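Local coordinates for protein xylan esterase 1 (Thermoanaerobacterium sp. 'JW/SL YS485', PDB 3FCY) that probably hydrolyses carboxylic esters such as the acetyl esters of xylan, as a calcium-binding alpha/beta hydrolase of carbohydrate esterase family 7, at residues T136-D141 / A185-I190. Numbering follows the deposited sequence.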
# COMPACT_ATOMS: atom_id res chain seq x y z
N THR A 136 -38.72 -11.13 -19.34
CA THR A 136 -39.16 -11.12 -17.96
C THR A 136 -37.77 -11.21 -17.33
O THR A 136 -36.92 -11.96 -17.82
CB THR A 136 -39.97 -12.38 -17.58
OG1 THR A 136 -41.36 -12.13 -17.79
CG2 THR A 136 -39.75 -12.74 -16.10
N VAL A 137 -37.50 -10.42 -16.29
CA VAL A 137 -36.19 -10.46 -15.66
C VAL A 137 -36.29 -10.80 -14.18
O VAL A 137 -37.08 -10.20 -13.45
CB VAL A 137 -35.44 -9.11 -15.82
CG1 VAL A 137 -34.07 -9.17 -15.12
CG2 VAL A 137 -35.27 -8.78 -17.30
N VAL A 138 -35.47 -11.76 -13.75
CA VAL A 138 -35.44 -12.20 -12.36
C VAL A 138 -34.00 -12.11 -11.84
O VAL A 138 -33.07 -12.48 -12.54
CB VAL A 138 -35.93 -13.66 -12.23
CG1 VAL A 138 -35.94 -14.09 -10.77
CG2 VAL A 138 -37.34 -13.79 -12.82
N ALA A 139 -33.84 -11.59 -10.63
CA ALA A 139 -32.52 -11.46 -10.01
C ALA A 139 -32.61 -12.01 -8.59
O ALA A 139 -33.22 -11.40 -7.71
CB ALA A 139 -32.09 -10.00 -9.98
N MET A 140 -31.99 -13.17 -8.37
CA MET A 140 -32.02 -13.86 -7.08
C MET A 140 -30.98 -13.38 -6.08
O MET A 140 -29.86 -13.00 -6.45
CB MET A 140 -31.82 -15.36 -7.30
CG MET A 140 -31.98 -16.23 -6.06
SD MET A 140 -31.36 -17.92 -6.30
CE MET A 140 -29.65 -17.72 -5.75
N ASP A 141 -31.35 -13.39 -4.80
CA ASP A 141 -30.43 -13.01 -3.73
C ASP A 141 -29.89 -14.32 -3.17
O ASP A 141 -30.66 -15.27 -2.96
CB ASP A 141 -31.14 -12.25 -2.61
CG ASP A 141 -31.44 -10.81 -2.97
OD1 ASP A 141 -30.72 -10.24 -3.83
OD2 ASP A 141 -32.38 -10.23 -2.39
N ALA A 185 -31.29 -23.67 -9.40
CA ALA A 185 -31.97 -24.67 -10.22
C ALA A 185 -33.47 -24.62 -9.99
O ALA A 185 -34.26 -24.67 -10.93
CB ALA A 185 -31.44 -26.07 -9.88
N GLN A 186 -33.86 -24.51 -8.72
CA GLN A 186 -35.26 -24.44 -8.35
C GLN A 186 -35.89 -23.18 -8.92
O GLN A 186 -37.01 -23.22 -9.43
CB GLN A 186 -35.40 -24.45 -6.82
CG GLN A 186 -36.84 -24.38 -6.31
CD GLN A 186 -36.93 -24.54 -4.80
OE1 GLN A 186 -35.92 -24.44 -4.09
NE2 GLN A 186 -38.14 -24.77 -4.30
N LEU A 187 -35.17 -22.07 -8.83
CA LEU A 187 -35.68 -20.80 -9.34
C LEU A 187 -35.85 -20.87 -10.86
O LEU A 187 -36.80 -20.30 -11.40
CB LEU A 187 -34.73 -19.65 -8.98
CG LEU A 187 -35.14 -18.26 -9.49
CD1 LEU A 187 -36.52 -17.90 -8.98
CD2 LEU A 187 -34.12 -17.22 -9.04
N ALA A 188 -34.94 -21.55 -11.54
CA ALA A 188 -35.03 -21.68 -13.00
C ALA A 188 -36.32 -22.41 -13.37
O ALA A 188 -36.99 -22.06 -14.35
CB ALA A 188 -33.81 -22.43 -13.55
N GLY A 189 -36.67 -23.43 -12.59
CA GLY A 189 -37.88 -24.20 -12.85
C GLY A 189 -39.11 -23.37 -12.57
O GLY A 189 -40.11 -23.45 -13.29
N ILE A 190 -39.05 -22.56 -11.52
CA ILE A 190 -40.17 -21.70 -11.16
C ILE A 190 -40.39 -20.68 -12.27
O ILE A 190 -41.52 -20.41 -12.67
CB ILE A 190 -39.90 -20.96 -9.82
CG1 ILE A 190 -39.96 -21.96 -8.66
CG2 ILE A 190 -40.91 -19.83 -9.62
CD1 ILE A 190 -39.61 -21.35 -7.30
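L187 reaches from helix 176-192 onto V138 and M140 of strand 136-140. This is helix-on-sheet packing in an alpha/beta hydrolase fold. The strand sits inside the central sheet, between strands 94-102 and 108-114. The contact is buried, small and wholly apolar, and no hydrogen bond crosses it. Within 185-190, L187 alone touches the strand segment. Its CG lies anti to the backbone N (chi1 179°), which sends the branched end out from the helix to the strand. The tight part is at M140. There L187 CD2 is 3.8 Å from M140 CG, and the two side chains run past each other in opposite directions. M140 SD lies 4.0 Å from the same methyl, in the bent outer part of the chain. The V138 side is looser. V138 CG1 meets L187 CD2 tip to tip at 4.0 Å. I112 of the adjacent strand 108-114 and F87 of strand 80-88 also touch L187. On the side nearer solvent, the partly exposed I190 packs on F87 and I68 instead of the strand. The closest approach is L187 CD2 to M140 CB, 3.4 Å, tighter than usual for two carbons.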